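Local atomic coordinates of Cif (Cell cycle inhibiting factor) (Escherichia coli, PDB entry 3EFY), a protein that deamidates a glutamine side chain of host NEDD8, thereby shutting off cullin-RING ubiquitin ligases and blocking the host cell cycle. Residues I116-Y119 against F120-S124; Q35-S38 against L39-Q43. All coordinates share one frame; numbering follows the deposited sequence.

Contact 1: I116-Y119 against F120-S124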
loop_
_atom_site.group_PDB
_atom_site.type_symbol
_atom_site.label_atom_id
_atom_site.label_comp_id
_atom_site.label_asym_id
_atom_site.label_seq_id
_atom_site.Cartn_x
_atom_site.Cartn_y
_atom_site.Cartn_z
ATOM N N ILE A 116 -16.225 -20.671 -9.684
ATOM C CA ILE A 116 -16.378 -19.873 -8.440
ATOM C C ILE A 116 -17.779 -19.224 -8.425
ATOM O O ILE A 116 -18.415 -19.135 -7.394
ATOM C CB ILE A 116 -15.190 -18.881 -8.183
ATOM C CG1 ILE A 116 -15.364 -18.162 -6.837
ATOM C CG2 ILE A 116 -15.083 -17.859 -9.284
ATOM C CD1 ILE A 116 -15.030 -18.966 -5.660
ATOM N N CYS A 117 -18.279 -18.807 -9.589
ATOM C CA CYS A 117 -19.632 -18.312 -9.713
ATOM C C CYS A 117 -20.721 -19.346 -9.366
ATOM O O CYS A 117 -21.733 -19.048 -8.721
ATOM C CB CYS A 117 -19.840 -17.683 -11.097
ATOM S SG CYS A 117 -18.901 -16.132 -11.217
ATOM N N ASN A 118 -20.509 -20.580 -9.778
ATOM C CA ASN A 118 -21.411 -21.650 -9.408
ATOM C C ASN A 118 -21.409 -21.802 -7.895
ATOM O O ASN A 118 -22.469 -21.959 -7.285
ATOM C CB ASN A 118 -20.987 -22.961 -10.044
ATOM C CG ASN A 118 -21.889 -24.138 -9.614
ATOM O OD1 ASN A 118 -21.486 -25.002 -8.820
ATOM N ND2 ASN A 118 -23.129 -24.151 -10.112
ATOM N N TYR A 119 -20.230 -21.709 -7.287
ATOM C CA TYR A 119 -20.136 -21.742 -5.813
ATOM C C TYR A 119 -20.985 -20.631 -5.167
ATOM O O TYR A 119 -21.763 -20.873 -4.230
ATOM C CB TYR A 119 -18.632 -21.717 -5.317
ATOM C CG TYR A 119 -18.524 -21.287 -3.899
ATOM C CD1 TYR A 119 -18.863 -22.152 -2.864
ATOM C CD2 TYR A 119 -18.244 -19.951 -3.576
ATOM C CE1 TYR A 119 -18.878 -21.733 -1.566
ATOM C CE2 TYR A 119 -18.228 -19.524 -2.270
ATOM C CZ TYR A 119 -18.545 -20.417 -1.264
ATOM O OH TYR A 119 -18.596 -20.021 0.029
ATOM N N PHE A 120 -20.866 -19.382 -5.650
ATOM C CA PHE A 120 -21.657 -18.290 -5.086
ATOM C C PHE A 120 -23.148 -18.631 -5.155
ATOM O O PHE A 120 -23.917 -18.436 -4.194
ATOM C CB PHE A 120 -21.458 -16.962 -5.858
ATOM C CG PHE A 120 -20.055 -16.405 -5.853
ATOM C CD1 PHE A 120 -19.186 -16.588 -4.824
ATOM C CD2 PHE A 120 -19.643 -15.620 -6.917
ATOM C CE1 PHE A 120 -17.935 -16.073 -4.881
ATOM C CE2 PHE A 120 -18.429 -15.081 -6.961
ATOM C CZ PHE A 120 -17.549 -15.294 -5.962
ATOM N N SER A 121 -23.549 -19.148 -6.310
ATOM C CA SER A 121 -24.949 -19.478 -6.528
ATOM C C SER A 121 -25.432 -20.566 -5.554
ATOM O O SER A 121 -26.458 -20.414 -4.915
ATOM C CB SER A 121 -25.183 -19.906 -7.974
ATOM O OG SER A 121 -26.578 -20.100 -8.144
ATOM N N CYS A 122 -24.664 -21.631 -5.426
ATOM C CA CYS A 122 -25.001 -22.713 -4.482
ATOM C C CYS A 122 -25.056 -22.230 -3.033
ATOM O O CYS A 122 -26.031 -22.477 -2.336
ATOM C CB CYS A 122 -23.999 -23.856 -4.593
ATOM S SG CYS A 122 -24.079 -24.748 -6.140
ATOM N N MET A 123 -24.026 -21.517 -2.571
ATOM C CA MET A 123 -23.993 -21.041 -1.196
ATOM C C MET A 123 -25.126 -20.059 -0.903
ATOM O O MET A 123 -25.708 -20.066 0.184
ATOM C CB MET A 123 -22.616 -20.433 -0.883
ATOM C CG MET A 123 -22.390 -19.930 0.496
ATOM S SD MET A 123 -22.356 -21.317 1.694
ATOM C CE MET A 123 -21.675 -22.554 0.648
ATOM N N SER A 124 -25.486 -19.231 -1.877
ATOM C CA SER A 124 -26.558 -18.254 -1.670
ATOM C C SER A 124 -27.920 -18.928 -1.481
ATOM O O SER A 124 -28.801 -18.339 -0.901
ATOM C CB SER A 124 -26.636 -17.240 -2.819
ATOM O OG SER A 124 -26.908 -17.869 -4.032
#
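The ring of Phe-120 lies with one face against the backbone carbonyl oxygen of Ile-116, one helical turn earlier. Ile-116 O sits 3.5 Å from Phe-120 CG, above the ring plane and offset toward the rim. The same oxygen accepts the hydrogen bond from Phe-120 N, at 3.0 Å. One carbonyl thus meets both the amide and the ring of a single residue. The first torsion of Phe-120 explains this: CG stands beside its own backbone N (chi1 -62°), and the ring folds back over the preceding turn. Farther out, Ile-116 CG1 reaches Phe-120 CZ at 3.7 Å. Cys-117 SG comes obliquely to the same ring, in a looser sulfur-aromatic contact.

Tyr-119 and Phe-120 are neighbours whose side chains cross at about a right angle. They meet at Tyr-119 CD2 and Phe-120 CD1, 3.7 Å apart. On the next turn, Met-123 runs alongside Tyr-119 and points the same way. Its chain bends at chi2 and chi3, and this brings CE within 3.7 Å of Tyr-119 CE1. Met-123 N also donates to Tyr-119 O. On another side of the helix, Cys-122 SG lies 3.7 Å from Asn-118 OD1.

The backbone bonds are the i to i+4 bonds of an alpha-helix, and the side-chain pairs lie along and around helix 113-124. The Tyr-119 hydroxyl is hydrogen-bonded to Asp-61, which ties the buried tyrosine's polar end to strand 54-61. Phe-120 faces helix 39-47 and makes edge-to-face contacts with Phe-159 and Phe-161 of strand 159-166. Ile-116 and Tyr-119 pack on Leu-136 of helix 130-137, while Tyr-119 and Phe-120 both touch Tyr-68 of strand 66-72.

Contact 2: Q35-S38 against L39-Q43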
loop_
_atom_site.group_PDB
_atom_site.type_symbol
_atom_site.label_atom_id
_atom_site.label_comp_id
_atom_site.label_asym_id
_atom_site.label_seq_id
_atom_site.Cartn_x
_atom_site.Cartn_y
_atom_site.Cartn_z
ATOM N N GLN A 35 -18.250 1.412 -3.404
ATOM C CA GLN A 35 -19.524 0.903 -3.815
ATOM C C GLN A 35 -19.554 -0.614 -3.726
ATOM O O GLN A 35 -18.553 -1.287 -3.969
ATOM C CB GLN A 35 -19.867 1.318 -5.227
ATOM C CG GLN A 35 -19.954 2.846 -5.428
ATOM C CD GLN A 35 -20.982 3.469 -4.528
ATOM O OE1 GLN A 35 -20.641 4.267 -3.634
ATOM N NE2 GLN A 35 -22.233 3.062 -4.688
ATOM N N THR A 36 -20.702 -1.132 -3.366
ATOM C CA THR A 36 -20.902 -2.602 -3.259
ATOM C C THR A 36 -21.977 -3.150 -4.176
ATOM O O THR A 36 -22.924 -2.468 -4.534
ATOM C CB THR A 36 -21.145 -3.029 -1.808
ATOM O OG1 THR A 36 -22.368 -2.478 -1.331
ATOM C CG2 THR A 36 -19.979 -2.611 -0.879
ATOM N N LEU A 37 -21.805 -4.390 -4.598
ATOM C CA LEU A 37 -22.746 -5.097 -5.428
ATOM C C LEU A 37 -23.336 -6.291 -4.656
ATOM O O LEU A 37 -22.629 -6.979 -3.887
ATOM C CB LEU A 37 -22.056 -5.701 -6.673
ATOM C CG LEU A 37 -21.485 -4.745 -7.734
ATOM C CD1 LEU A 37 -20.288 -4.012 -7.287
ATOM C CD2 LEU A 37 -21.173 -5.590 -8.978
ATOM N N SER A 38 -24.597 -6.542 -4.915
ATOM C CA SER A 38 -25.259 -7.781 -4.524
ATOM C C SER A 38 -24.855 -8.879 -5.475
ATOM O O SER A 38 -24.325 -8.640 -6.545
ATOM C CB SER A 38 -26.784 -7.637 -4.543
ATOM O OG SER A 38 -27.213 -7.359 -5.869
ATOM N N LEU A 39 -25.159 -10.107 -5.116
ATOM C CA LEU A 39 -24.924 -11.205 -6.048
ATOM C C LEU A 39 -25.691 -11.039 -7.353
ATOM O O LEU A 39 -25.138 -11.256 -8.421
ATOM C CB LEU A 39 -25.346 -12.533 -5.413
ATOM C CG LEU A 39 -25.060 -13.763 -6.252
ATOM C CD1 LEU A 39 -23.597 -13.925 -6.780
ATOM C CD2 LEU A 39 -25.495 -14.998 -5.419
ATOM N N GLU A 40 -26.939 -10.616 -7.283
ATOM C CA GLU A 40 -27.716 -10.441 -8.512
ATOM C C GLU A 40 -27.070 -9.405 -9.405
ATOM O O GLU A 40 -26.958 -9.602 -10.618
ATOM C CB GLU A 40 -29.153 -10.072 -8.173
ATOM C CG GLU A 40 -30.005 -9.445 -9.249
ATOM C CD GLU A 40 -31.246 -8.789 -8.612
ATOM O OE1 GLU A 40 -31.278 -7.539 -8.447
ATOM O OE2 GLU A 40 -32.146 -9.549 -8.215
ATOM N N GLN A 41 -26.632 -8.304 -8.813
ATOM C CA GLN A 41 -25.916 -7.290 -9.539
ATOM C C GLN A 41 -24.618 -7.809 -10.188
ATOM O O GLN A 41 -24.288 -7.528 -11.342
ATOM C CB GLN A 41 -25.596 -6.166 -8.561
ATOM C CG GLN A 41 -25.541 -4.864 -9.096
ATOM C CD GLN A 41 -25.498 -3.785 -7.979
ATOM O OE1 GLN A 41 -25.562 -4.071 -6.761
ATOM N NE2 GLN A 41 -25.402 -2.548 -8.415
ATOM N N LEU A 42 -23.825 -8.556 -9.422
ATOM C CA LEU A 42 -22.608 -9.114 -9.920
ATOM C C LEU A 42 -22.906 -10.073 -11.107
ATOM O O LEU A 42 -22.228 -10.025 -12.120
ATOM C CB LEU A 42 -21.883 -9.920 -8.803
ATOM C CG LEU A 42 -20.651 -10.673 -9.337
ATOM C CD1 LEU A 42 -19.551 -9.704 -9.809
ATOM C CD2 LEU A 42 -20.100 -11.637 -8.300
ATOM N N GLN A 43 -23.936 -10.900 -10.987
ATOM C CA GLN A 43 -24.283 -11.870 -12.047
ATOM C C GLN A 43 -24.614 -11.117 -13.382
ATOM O O GLN A 43 -24.153 -11.522 -14.470
ATOM C CB GLN A 43 -25.427 -12.801 -11.618
ATOM C CG GLN A 43 -25.039 -13.779 -10.499
ATOM C CD GLN A 43 -26.220 -14.513 -9.886
ATOM O OE1 GLN A 43 -27.369 -14.028 -9.915
ATOM N NE2 GLN A 43 -25.948 -15.682 -9.287
HETATM O O HOH W 1 -23.843 -0.853 -6.588
#
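Ser-38 and Gln-41 grip each other through two hydrogen bonds where the chain turns into helix 39-47. Gln-41 N donates to Ser-38 OG at 3.1 Å. In return, Gln-41 OE1 accepts from Ser-38 N at 3.2 Å, with the donor tilted 22° from the carbonyl plane of the amide. Ser-38 OG lies between its backbone N and carbonyl carbon (chi1 63°), which turns it toward the first turn of the helix. Ser-38 O takes the Leu-42 amide at 2.9 Å. This cap is the tight part of the contact: Ser-38 OG also lies 3.4 Å from Gln-41 CB.

Leu-37 forms a looser apolar flank. Its side chain crosses that of Gln-41 at about a right angle, with Leu-37 CG 4.1 Å from Gln-41 CD. Leu-37 CD2 lies 3.9 Å from CA of the buried Leu-42.

The solvent side is polar and more open. Gln-41 is exposed, and its NE2 donates to a water that in turn donates to Thr-36 O. The water thus joins the amide end to the extended loop at Thr-36.

Ser-38 is the N-cap of helix 39-47, and the reciprocal pair is a capping box, a common helix-start motif.

How the contacts relate
Contact 2 comes first in the chain and contact 1 much later, yet the two touch in the fold. Their centres are 13 Å apart, in the C-terminal part of Cif that holds the active site. Leu-39 provides most of the junction: its CD2 is 3.5 Å from Ser-124 OG, and its CD1 is 3.8 Å from Phe-120 CB. Leu-42 CD2 adds a looser approach to Phe-120 CE2 at 4.1 Å. Phe-161 of strand 159-166 packs against side chains of both contacts. Contact 1 lies nearer the active site: the Tyr-119 side chain is about 7 Å from that of His-66, and that of Ile-116 about 9 Å from that of Gln-86. Contact 2 lies away from these residues.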